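Local atomic coordinates of Serine/threonine-protein kinase Tel1 (Chaetomium thermophilum, PDB entry 6SKY), a protein that probably activates checkpoint signalling after DNA damage by phosphorylating serine and threonine residues that precede glutamine, histone H2A among its substrates. Residues M2120-L2131 and S2168-A2177. Sequence-based numbering, arbitrary orientation.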
# COMPACT_ATOMS: atom_id res chain seq x y z
N MET A 2120 14.67 -20.40 5.38
CA MET A 2120 13.37 -19.85 4.98
C MET A 2120 12.53 -19.36 6.15
O MET A 2120 11.79 -18.39 6.01
CB MET A 2120 12.58 -20.88 4.20
CG MET A 2120 13.16 -21.21 2.86
SD MET A 2120 13.11 -19.83 1.72
CE MET A 2120 13.82 -20.61 0.28
N SER A 2121 12.63 -20.00 7.31
CA SER A 2121 11.81 -19.66 8.46
C SER A 2121 12.56 -18.94 9.57
O SER A 2121 11.92 -18.48 10.53
CB SER A 2121 11.16 -20.91 9.04
OG SER A 2121 11.70 -22.08 8.45
N GLY A 2122 13.87 -18.81 9.48
CA GLY A 2122 14.66 -18.28 10.57
C GLY A 2122 14.52 -16.79 10.73
O GLY A 2122 13.84 -16.09 9.98
N ARG A 2123 15.20 -16.29 11.76
CA ARG A 2123 15.18 -14.87 12.06
C ARG A 2123 15.85 -14.09 10.94
O ARG A 2123 16.79 -14.57 10.31
CB ARG A 2123 15.89 -14.62 13.38
CG ARG A 2123 15.65 -13.28 13.98
CD ARG A 2123 16.00 -13.29 15.44
NE ARG A 2123 15.51 -14.50 16.08
CZ ARG A 2123 15.41 -14.65 17.40
NH1 ARG A 2123 14.96 -15.79 17.90
NH2 ARG A 2123 15.75 -13.67 18.21
N TYR A 2124 15.37 -12.88 10.69
CA TYR A 2124 15.83 -12.18 9.50
C TYR A 2124 17.22 -11.58 9.65
O TYR A 2124 17.97 -11.54 8.67
CB TYR A 2124 14.85 -11.08 9.10
CG TYR A 2124 15.37 -10.24 7.96
CD1 TYR A 2124 15.51 -10.78 6.69
CD2 TYR A 2124 15.76 -8.93 8.16
CE1 TYR A 2124 16.00 -10.03 5.66
CE2 TYR A 2124 16.24 -8.18 7.13
CZ TYR A 2124 16.36 -8.73 5.88
OH TYR A 2124 16.85 -7.97 4.86
N ALA A 2125 17.58 -11.11 10.84
CA ALA A 2125 18.91 -10.53 11.02
C ALA A 2125 20.00 -11.55 10.74
O ALA A 2125 20.96 -11.28 10.00
CB ALA A 2125 19.03 -9.96 12.43
N ASP A 2126 19.87 -12.75 11.31
CA ASP A 2126 20.86 -13.79 11.11
C ASP A 2126 20.94 -14.21 9.65
O ASP A 2126 22.04 -14.38 9.11
CB ASP A 2126 20.53 -15.00 11.97
CG ASP A 2126 20.03 -14.61 13.34
OD1 ASP A 2126 20.23 -13.45 13.75
OD2 ASP A 2126 19.42 -15.47 14.02
N VAL A 2127 19.79 -14.37 9.01
CA VAL A 2127 19.76 -14.83 7.63
C VAL A 2127 20.40 -13.79 6.72
O VAL A 2127 21.21 -14.13 5.85
CB VAL A 2127 18.32 -15.14 7.20
CG1 VAL A 2127 18.26 -15.42 5.73
CG2 VAL A 2127 17.82 -16.33 7.96
N SER A 2128 20.05 -12.52 6.90
CA SER A 2128 20.60 -11.49 6.04
C SER A 2128 22.10 -11.37 6.22
O SER A 2128 22.84 -11.23 5.24
CB SER A 2128 19.92 -10.16 6.32
OG SER A 2128 20.37 -9.62 7.54
N GLN A 2129 22.58 -11.45 7.46
CA GLN A 2129 24.01 -11.38 7.72
C GLN A 2129 24.76 -12.52 7.04
O GLN A 2129 25.75 -12.29 6.32
CB GLN A 2129 24.24 -11.41 9.22
CG GLN A 2129 25.66 -11.47 9.64
CD GLN A 2129 25.80 -11.38 11.12
OE1 GLN A 2129 24.85 -11.06 11.82
NE2 GLN A 2129 26.98 -11.66 11.62
N ILE A 2130 24.30 -13.75 7.24
CA ILE A 2130 24.97 -14.90 6.64
C ILE A 2130 24.95 -14.81 5.13
O ILE A 2130 25.95 -15.11 4.46
CB ILE A 2130 24.33 -16.20 7.14
CG1 ILE A 2130 24.57 -16.37 8.63
CG2 ILE A 2130 24.89 -17.39 6.42
CD1 ILE A 2130 23.96 -17.60 9.18
N LEU A 2131 23.84 -14.38 4.55
CA LEU A 2131 23.72 -14.39 3.10
C LEU A 2131 24.57 -13.29 2.46
O LEU A 2131 25.16 -13.50 1.40
CB LEU A 2131 22.27 -14.25 2.70
CG LEU A 2131 21.42 -15.50 2.89
CD1 LEU A 2131 20.03 -15.23 2.42
CD2 LEU A 2131 22.00 -16.65 2.14
N SER A 2168 20.21 -17.23 -2.92
CA SER A 2168 19.92 -16.15 -1.98
C SER A 2168 18.71 -15.34 -2.42
O SER A 2168 17.99 -14.81 -1.57
CB SER A 2168 21.12 -15.22 -1.84
OG SER A 2168 22.23 -15.91 -1.31
N SER A 2169 18.47 -15.24 -3.72
CA SER A 2169 17.31 -14.47 -4.18
C SER A 2169 16.01 -15.17 -3.86
O SER A 2169 15.03 -14.52 -3.47
CB SER A 2169 17.42 -14.20 -5.67
OG SER A 2169 17.16 -15.38 -6.40
N ASP A 2170 15.97 -16.50 -3.98
CA ASP A 2170 14.81 -17.24 -3.48
C ASP A 2170 14.57 -16.97 -2.00
O ASP A 2170 13.44 -16.65 -1.58
CB ASP A 2170 14.99 -18.74 -3.69
CG ASP A 2170 15.33 -19.09 -5.11
OD1 ASP A 2170 15.31 -18.19 -5.96
OD2 ASP A 2170 15.63 -20.27 -5.38
N ILE A 2171 15.62 -17.10 -1.19
CA ILE A 2171 15.46 -16.91 0.26
C ILE A 2171 14.95 -15.51 0.57
O ILE A 2171 14.02 -15.33 1.35
CB ILE A 2171 16.77 -17.21 1.00
CG1 ILE A 2171 17.20 -18.64 0.77
CG2 ILE A 2171 16.58 -16.99 2.46
CD1 ILE A 2171 18.60 -18.91 1.16
N PHE A 2172 15.57 -14.49 -0.03
CA PHE A 2172 15.15 -13.12 0.23
C PHE A 2172 13.75 -12.86 -0.27
O PHE A 2172 13.07 -11.97 0.25
CB PHE A 2172 16.11 -12.14 -0.43
CG PHE A 2172 17.38 -11.94 0.32
CD1 PHE A 2172 17.36 -11.72 1.68
CD2 PHE A 2172 18.59 -11.98 -0.32
CE1 PHE A 2172 18.51 -11.54 2.37
CE2 PHE A 2172 19.75 -11.81 0.37
CZ PHE A 2172 19.71 -11.59 1.72
N ARG A 2173 13.31 -13.57 -1.30
CA ARG A 2173 11.94 -13.39 -1.76
C ARG A 2173 10.94 -13.88 -0.74
O ARG A 2173 9.93 -13.22 -0.50
CB ARG A 2173 11.74 -14.09 -3.10
CG ARG A 2173 10.39 -13.83 -3.71
CD ARG A 2173 10.40 -14.04 -5.20
NE ARG A 2173 11.41 -13.23 -5.88
CZ ARG A 2173 12.46 -13.73 -6.50
NH1 ARG A 2173 13.33 -12.93 -7.09
NH2 ARG A 2173 12.63 -15.05 -6.54
N PHE A 2174 11.20 -15.03 -0.10
CA PHE A 2174 10.23 -15.49 0.89
C PHE A 2174 10.10 -14.53 2.07
O PHE A 2174 9.03 -14.40 2.65
CB PHE A 2174 10.56 -16.89 1.40
CG PHE A 2174 9.58 -17.38 2.44
CD1 PHE A 2174 8.36 -17.91 2.06
CD2 PHE A 2174 9.85 -17.27 3.78
CE1 PHE A 2174 7.45 -18.34 3.00
CE2 PHE A 2174 8.94 -17.70 4.73
CZ PHE A 2174 7.75 -18.24 4.34
N HIS A 2175 11.18 -13.86 2.44
CA HIS A 2175 11.12 -12.92 3.56
C HIS A 2175 10.49 -11.59 3.19
O HIS A 2175 10.42 -10.71 4.05
CB HIS A 2175 12.52 -12.66 4.11
CG HIS A 2175 13.01 -13.69 5.06
ND1 HIS A 2175 13.28 -14.99 4.68
CD2 HIS A 2175 13.29 -13.63 6.38
CE1 HIS A 2175 13.70 -15.67 5.72
NE2 HIS A 2175 13.71 -14.87 6.77
N ARG A 2176 10.06 -11.42 1.94
CA ARG A 2176 9.50 -10.16 1.46
C ARG A 2176 10.47 -9.01 1.68
O ARG A 2176 10.09 -7.92 2.11
CB ARG A 2176 8.15 -9.85 2.11
CG ARG A 2176 7.14 -10.96 2.00
CD ARG A 2176 6.74 -11.19 0.56
NE ARG A 2176 5.64 -12.14 0.43
CZ ARG A 2176 4.36 -11.83 0.59
NH1 ARG A 2176 3.43 -12.76 0.45
NH2 ARG A 2176 4.02 -10.59 0.91
N ALA A 2177 11.74 -9.24 1.38
CA ALA A 2177 12.77 -8.21 1.48
C ALA A 2177 13.00 -7.65 0.09
O ALA A 2177 13.72 -8.23 -0.72
CB ALA A 2177 14.05 -8.79 2.07
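The imidazole of H2175 reaches across from the C-terminal end of helix 2154-2174 into the turn before helix 2124-2143. At the ring's edge, NE2 gives a weak hydrogen bond to G2122 O (3.4 Å, N-H...O 159°), while ND1 turns back to I2171 O in its own last helical turn, also weakly. The Y2124 ring meets H2175 obliquely, planes at 41°, with CD1 3.6 Å from H2175 CD2. Y2124 CG lies anti to the backbone N (chi1 174°), which directs the phenol toward the end of helix 2154-2174, where its OH comes near A2177 CB. At the start of this turn, M2120, bent at its second torsion, lays its thioether across the second helix: CE is 3.9 Å from I2171 CG1, and SD makes an oblique Met-aromatic contact with F2174. Deeper between the helices, L2131 CD1 sits over one face of the F2172 ring, a CH-pi contact 4.0 Å from the centroid, and also touches I2171 CG2, which V2127 CG1 meets at 4.0 Å. Segments 2124-2131 and 2168-2174 run nearly antiparallel, axes 11.3 Å apart at closest approach, within the alpha-solenoid of the FAT domain. M2119 of the preceding helix packs on I2171 and L2131, and R2637 of helix 2637-2641 touches H2175 and bonds weakly to G2122 O. Replacing H2175 with alanine would probably leave G2122 O relying on that weak arginine bond and open a gap beside Y2124 CD1. Apolar packing thus joins the helices, while the imidazole, which could serve both carbonyls at once only if protonated, may favour its charged form or alternate between them.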